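Local coordinates for conserved hypothetical protein (Bacteroides thetaiotaomicron, PDB 2FB6) that is of unknown function but folds as a small alpha/beta domain built round a five-stranded parallel sheet, at residues A[68-82]-A[93-107]. Residues are numbered along the deposited sequence; the frame is centred on the assembly and turned at random.
Sequences LQSGITIEACQDCCE and LGITVRYMGIPLTEY
Both carboxylate oxygens of Glu-75 find donors on 93-107. Arg-98 comes side-on, and its NE and NH2 both give to OE1, the NH2 bond being 2.8 Å long on the syn lone pair and close to the guanidinium plane. The other oxygen, OE2, takes the hydroxyl of Tyr-107 at 2.6 Å from OH, also through its syn lone pair and in plane at the ring's edge. Glu-75 CG sits between its own N and carbonyl carbon (chi1 52°), and from there the extended chain carries this buried charge past the selenium of Met-100, a selenomethionine, whose SE is 3.5 Å from Glu-75 CD. Pro-103 CG covers one face of the guanidinium. With an alanine in place of Glu-75, the Arg-98 charge would probably lose its mate and the Tyr-107 hydroxyl its acceptor.

Beneath these side chains, 73-77 pairs in parallel with the edge strand 96-98 of a five-stranded sheet, the connection running through helices 78-84 and 87-92, a beta-alpha-beta crossover. Thr-96 N gives to Ile-74 O, Ala-76 N to Thr-96 O at 2.7 Å, and Arg-98 N to Ala-76 O. Gln-78 N then gives to Arg-98 O, coming from above its carbonyl plane, at the start of helix 78-84. Cys-77, the N-cap there, accepts Cys-80 N on SG at 3.3 Å.

Gln-78 lays its amide over one face of the Tyr-99 ring, the planes 22° apart, while NE2 gives to Glu-82 OE2 at 2.9 Å. Nearby, a water accepts from Asp-79 N and Met-100 N and donates to Asp-79 OD2, 2.8 Å from the water oxygen.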
loop_
_atom_site.group_PDB
_atom_site.type_symbol
_atom_site.label_atom_id
_atom_site.label_comp_id
_atom_site.label_asym_id
_atom_site.label_seq_id
_atom_site.Cartn_x
_atom_site.Cartn_y
_atom_site.Cartn_z
ATOM N N LEU A 68 -3.485 -5.283 6.766
ATOM C CA LEU A 68 -4.897 -4.881 6.762
ATOM C C LEU A 68 -5.546 -5.030 8.135
ATOM O O LEU A 68 -6.329 -4.168 8.540
ATOM C CB LEU A 68 -5.704 -5.633 5.696
ATOM C CG LEU A 68 -5.383 -5.243 4.245
ATOM C CD1 LEU A 68 -5.950 -6.257 3.245
ATOM C CD2 LEU A 68 -5.911 -3.843 3.900
ATOM N N GLN A 69 -5.196 -6.094 8.853
ATOM C CA GLN A 69 -5.757 -6.335 10.191
ATOM C C GLN A 69 -5.340 -5.236 11.162
ATOM O O GLN A 69 -6.079 -4.906 12.090
ATOM C CB GLN A 69 -5.314 -7.693 10.740
ATOM C CG GLN A 69 -5.891 -8.903 10.040
ATOM C CD GLN A 69 -5.402 -10.191 10.680
ATOM O OE1 GLN A 69 -5.794 -10.524 11.800
ATOM N NE2 GLN A 69 -4.529 -10.912 9.984
ATOM N N SER A 70 -4.149 -4.670 10.959
ATOM C CA SER A 70 -3.666 -3.615 11.861
ATOM C C SER A 70 -4.314 -2.253 11.582
ATOM O O SER A 70 -4.122 -1.317 12.349
ATOM C CB SER A 70 -2.148 -3.465 11.747
ATOM O OG SER A 70 -1.814 -2.738 10.575
ATOM N N GLY A 71 -5.044 -2.130 10.476
ATOM C CA GLY A 71 -5.679 -0.865 10.124
ATOM C C GLY A 71 -4.947 -0.027 9.097
ATOM O O GLY A 71 -5.376 1.091 8.801
ATOM N N ILE A 72 -3.836 -0.545 8.567
ATOM C CA ILE A 72 -3.202 0.065 7.395
ATOM C C ILE A 72 -4.166 -0.099 6.218
ATOM O O ILE A 72 -4.762 -1.163 6.057
ATOM C CB ILE A 72 -1.883 -0.671 7.091
ATOM C CG1 ILE A 72 -0.857 -0.391 8.189
ATOM C CG2 ILE A 72 -1.297 -0.283 5.715
ATOM C CD1 ILE A 72 0.287 -1.399 8.235
ATOM N N THR A 73 -4.359 0.958 5.430
ATOM C CA THR A 73 -5.204 0.845 4.239
ATOM C C THR A 73 -4.305 0.501 3.051
ATOM O O THR A 73 -3.167 0.953 2.980
ATOM C CB THR A 73 -6.032 2.136 3.968
ATOM O OG1 THR A 73 -5.155 3.259 3.846
ATOM C CG2 THR A 73 -6.979 2.414 5.124
ATOM N N ILE A 74 -4.813 -0.304 2.124
ATOM C CA ILE A 74 -4.041 -0.707 0.939
ATOM C C ILE A 74 -4.940 -0.622 -0.281
ATOM O O ILE A 74 -6.042 -1.147 -0.259
ATOM C CB ILE A 74 -3.458 -2.142 1.049
ATOM C CG1 ILE A 74 -2.703 -2.307 2.375
ATOM C CG2 ILE A 74 -2.522 -2.403 -0.157
ATOM C CD1 ILE A 74 -2.116 -3.689 2.588
ATOM N N GLU A 75 -4.476 0.089 -1.311
ATOM C CA GLU A 75 -5.229 0.258 -2.547
ATOM C C GLU A 75 -4.303 -0.060 -3.703
ATOM O O GLU A 75 -3.093 0.137 -3.596
ATOM C CB GLU A 75 -5.792 1.680 -2.657
ATOM C CG GLU A 75 -4.745 2.792 -2.468
ATOM C CD GLU A 75 -5.336 4.202 -2.469
ATOM O OE1 GLU A 75 -6.556 4.338 -2.704
ATOM O OE2 GLU A 75 -4.573 5.167 -2.248
ATOM N N ALA A 76 -4.865 -0.622 -4.768
ATOM C CA ALA A 76 -4.061 -1.041 -5.908
ATOM C C ALA A 76 -4.583 -0.390 -7.166
ATOM O O ALA A 76 -5.797 -0.224 -7.334
ATOM C CB ALA A 76 -4.091 -2.569 -6.062
ATOM N N CYS A 77 -3.650 -0.051 -8.051
ATOM C CA CYS A 77 -3.959 0.518 -9.345
ATOM C C CYS A 77 -4.848 -0.435 -10.142
ATOM O O CYS A 77 -4.440 -1.546 -10.449
ATOM C CB CYS A 77 -2.656 0.839 -10.087
ATOM S SG CYS A 77 -2.855 1.304 -11.822
ATOM N N GLN A 78 -6.066 0.001 -10.466
ATOM C CA GLN A 78 -6.996 -0.832 -11.218
ATOM C C GLN A 78 -6.508 -1.111 -12.633
ATOM O O GLN A 78 -6.757 -2.208 -13.159
ATOM C CB GLN A 78 -8.398 -0.209 -11.230
ATOM C CG GLN A 78 -9.432 -1.038 -11.982
ATOM C CD GLN A 78 -10.862 -0.619 -11.668
ATOM O OE1 GLN A 78 -11.126 0.001 -10.633
ATOM N NE2 GLN A 78 -11.784 -0.950 -12.559
ATOM N N ASP A 79 -5.839 -0.142 -13.262
ATOM C CA ASP A 79 -5.250 -0.402 -14.583
ATOM C C ASP A 79 -4.233 -1.541 -14.497
ATOM O O ASP A 79 -4.261 -2.466 -15.318
ATOM C CB ASP A 79 -4.570 0.852 -15.120
ATOM C CG ASP A 79 -5.558 1.878 -15.615
ATOM O OD1 ASP A 79 -6.130 1.671 -16.719
ATOM O OD2 ASP A 79 -5.759 2.912 -14.925
ATOM N N CYS A 80 -3.337 -1.483 -13.510
ATOM C CA CYS A 80 -2.386 -2.589 -13.319
ATOM C C CYS A 80 -3.065 -3.917 -13.072
ATOM O O CYS A 80 -2.693 -4.929 -13.674
ATOM C CB CYS A 80 -1.455 -2.328 -12.134
ATOM S SG CYS A 80 -0.146 -1.197 -12.532
ATOM N N CYS A 81 -4.038 -3.933 -12.158
ATOM C CA CYS A 81 -4.765 -5.163 -11.864
ATOM C C CYS A 81 -5.420 -5.733 -13.112
ATOM O O CYS A 81 -5.387 -6.957 -13.345
ATOM C CB CYS A 81 -5.810 -4.928 -10.780
ATOM S SG CYS A 81 -5.050 -4.556 -9.167
ATOM N N GLU A 82 -5.998 -4.853 -13.928
ATOM C CA GLU A 82 -6.670 -5.318 -15.143
ATOM C C GLU A 82 -5.658 -5.746 -16.196
ATOM O O GLU A 82 -5.860 -6.757 -16.872
ATOM C CB GLU A 82 -7.647 -4.259 -15.669
ATOM C CG GLU A 82 -8.823 -4.096 -14.720
ATOM C CD GLU A 82 -9.852 -3.103 -15.207
ATOM O OE1 GLU A 82 -9.632 -2.501 -16.274
ATOM O OE2 GLU A 82 -10.876 -2.911 -14.523
ATOM N N LEU A 93 -8.121 -10.283 -1.419
ATOM C CA LEU A 93 -7.210 -10.100 -0.280
ATOM C C LEU A 93 -7.672 -8.977 0.634
ATOM O O LEU A 93 -7.119 -8.790 1.721
ATOM C CB LEU A 93 -5.779 -9.799 -0.745
ATOM C CG LEU A 93 -5.050 -10.922 -1.474
ATOM C CD1 LEU A 93 -3.799 -10.387 -2.122
ATOM C CD2 LEU A 93 -4.731 -12.077 -0.498
ATOM N N GLY A 94 -8.670 -8.217 0.189
ATOM C CA GLY A 94 -9.165 -7.096 0.963
ATOM C C GLY A 94 -8.546 -5.758 0.591
ATOM O O GLY A 94 -8.733 -4.752 1.289
ATOM N N ILE A 95 -7.810 -5.748 -0.522
ATOM C CA ILE A 95 -7.209 -4.528 -1.069
ATOM C C ILE A 95 -8.250 -3.791 -1.916
ATOM O O ILE A 95 -9.014 -4.424 -2.670
ATOM C CB ILE A 95 -5.953 -4.890 -1.900
ATOM C CG1 ILE A 95 -4.868 -5.486 -0.998
ATOM C CG2 ILE A 95 -5.411 -3.692 -2.656
ATOM C CD1 ILE A 95 -3.805 -6.277 -1.761
ATOM N N THR A 96 -8.268 -2.463 -1.792
ATOM C CA THR A 96 -9.165 -1.626 -2.593
ATOM C C THR A 96 -8.584 -1.480 -3.987
ATOM O O THR A 96 -7.461 -1.026 -4.149
ATOM C CB THR A 96 -9.356 -0.222 -1.965
ATOM O OG1 THR A 96 -9.980 -0.369 -0.689
ATOM C CG2 THR A 96 -10.228 0.682 -2.874
ATOM N N VAL A 97 -9.351 -1.851 -5.000
ATOM C CA VAL A 97 -8.890 -1.687 -6.362
ATOM C C VAL A 97 -9.651 -0.522 -6.975
ATOM O O VAL A 97 -10.885 -0.523 -6.992
ATOM C CB VAL A 97 -9.117 -2.980 -7.185
ATOM C CG1 VAL A 97 -8.815 -2.782 -8.656
ATOM C CG2 VAL A 97 -8.282 -4.120 -6.619
ATOM N N ARG A 98 -8.914 0.493 -7.431
ATOM C CA ARG A 98 -9.540 1.649 -8.050
ATOM C C ARG A 98 -8.573 2.344 -8.992
ATOM O O ARG A 98 -7.359 2.114 -8.941
ATOM C CB ARG A 98 -10.063 2.616 -6.987
ATOM C CG ARG A 98 -9.019 3.332 -6.208
ATOM C CD ARG A 98 -9.724 4.430 -5.415
ATOM N NE ARG A 98 -8.830 5.033 -4.458
ATOM C CZ ARG A 98 -9.051 6.196 -3.853
ATOM N NH1 ARG A 98 -10.134 6.923 -4.121
ATOM N NH2 ARG A 98 -8.157 6.649 -2.997
ATOM N N TYR A 99 -9.108 3.200 -9.859
ATOM C CA TYR A 99 -8.244 3.963 -10.763
ATOM C C TYR A 99 -7.449 4.973 -9.937
ATOM O O TYR A 99 -8.032 5.730 -9.172
ATOM C CB TYR A 99 -9.069 4.606 -11.885
ATOM C CG TYR A 99 -9.639 3.557 -12.814
ATOM C CD1 TYR A 99 -8.802 2.667 -13.483
ATOM C CD2 TYR A 99 -11.015 3.443 -13.008
ATOM C CE1 TYR A 99 -9.319 1.671 -14.331
ATOM C CE2 TYR A 99 -11.542 2.459 -13.873
ATOM C CZ TYR A 99 -10.676 1.587 -14.521
ATOM O OH TYR A 99 -11.147 0.601 -15.361
HETATM N N MSE A 100 -6.120 4.919 -10.060
HETATM C CA MSE A 100 -5.237 5.569 -9.082
HETATM C C MSE A 100 -4.664 6.916 -9.504
HETATM O O MSE A 100 -3.961 7.551 -8.716
HETATM C CB MSE A 100 -4.081 4.622 -8.704
HETATM C CG MSE A 100 -4.426 3.619 -7.639
HETATM SE SE MSE A 100 -4.963 4.473 -5.971
HETATM C CE MSE A 100 -3.513 5.672 -5.635
ATOM N N GLY A 101 -4.967 7.362 -10.721
ATOM C CA GLY A 101 -4.375 8.605 -11.222
ATOM C C GLY A 101 -4.766 9.834 -10.426
ATOM O O GLY A 101 -3.905 10.640 -10.011
ATOM N N ILE A 102 -6.069 9.977 -10.190
ATOM C CA ILE A 102 -6.559 11.114 -9.410
ATOM C C ILE A 102 -6.093 11.031 -7.952
ATOM O O ILE A 102 -5.564 12.006 -7.436
ATOM C CB ILE A 102 -8.109 11.263 -9.529
ATOM C CG1 ILE A 102 -8.492 11.640 -10.955
ATOM C CG2 ILE A 102 -8.656 12.285 -8.510
ATOM C CD1 ILE A 102 -7.838 12.892 -11.442
ATOM N N PRO A 103 -6.305 9.884 -7.281
ATOM C CA PRO A 103 -5.800 9.791 -5.912
ATOM C C PRO A 103 -4.317 10.140 -5.751
ATOM O O PRO A 103 -3.966 10.928 -4.860
ATOM C CB PRO A 103 -6.100 8.335 -5.527
ATOM C CG PRO A 103 -7.322 8.002 -6.328
ATOM C CD PRO A 103 -7.107 8.693 -7.648
ATOM N N LEU A 104 -3.439 9.569 -6.576
ATOM C CA LEU A 104 -2.017 9.878 -6.420
ATOM C C LEU A 104 -1.751 11.360 -6.623
ATOM O O LEU A 104 -0.979 11.969 -5.877
ATOM C CB LEU A 104 -1.146 9.039 -7.349
ATOM C CG LEU A 104 0.360 9.322 -7.238
ATOM C CD1 LEU A 104 0.930 9.164 -5.804
ATOM C CD2 LEU A 104 1.121 8.425 -8.191
ATOM N N THR A 105 -2.379 11.933 -7.643
ATOM C CA THR A 105 -2.241 13.360 -7.897
ATOM C C THR A 105 -2.659 14.142 -6.659
ATOM O O THR A 105 -1.924 15.036 -6.214
ATOM C CB THR A 105 -3.050 13.790 -9.143
ATOM O OG1 THR A 105 -2.652 12.994 -10.270
ATOM C CG2 THR A 105 -2.809 15.276 -9.458
ATOM N N GLU A 106 -3.803 13.794 -6.077
ATOM C CA GLU A 106 -4.268 14.502 -4.891
ATOM C C GLU A 106 -3.300 14.361 -3.724
ATOM O O GLU A 106 -3.010 15.337 -3.021
ATOM C CB GLU A 106 -5.669 14.033 -4.506
ATOM C CG GLU A 106 -6.731 14.478 -5.511
ATOM C CD GLU A 106 -7.004 15.969 -5.445
ATOM O OE1 GLU A 106 -7.374 16.458 -4.350
ATOM O OE2 GLU A 106 -6.840 16.656 -6.476
ATOM N N TYR A 107 -2.782 13.148 -3.516
ATOM C CA TYR A 107 -1.838 12.935 -2.411
ATOM C C TYR A 107 -0.623 13.835 -2.581
ATOM O O TYR A 107 -0.156 14.456 -1.627
ATOM C CB TYR A 107 -1.373 11.474 -2.329
ATOM C CG TYR A 107 -2.475 10.436 -2.175
ATOM C CD1 TYR A 107 -3.673 10.721 -1.491
ATOM C CD2 TYR A 107 -2.290 9.147 -2.660
ATOM C CE1 TYR A 107 -4.680 9.751 -1.355
ATOM C CE2 TYR A 107 -3.282 8.176 -2.514
ATOM C CZ TYR A 107 -4.466 8.482 -1.851
ATOM O OH TYR A 107 -5.445 7.523 -1.691
HETATM O O HOH W 1 -5.456 2.846 -12.113
#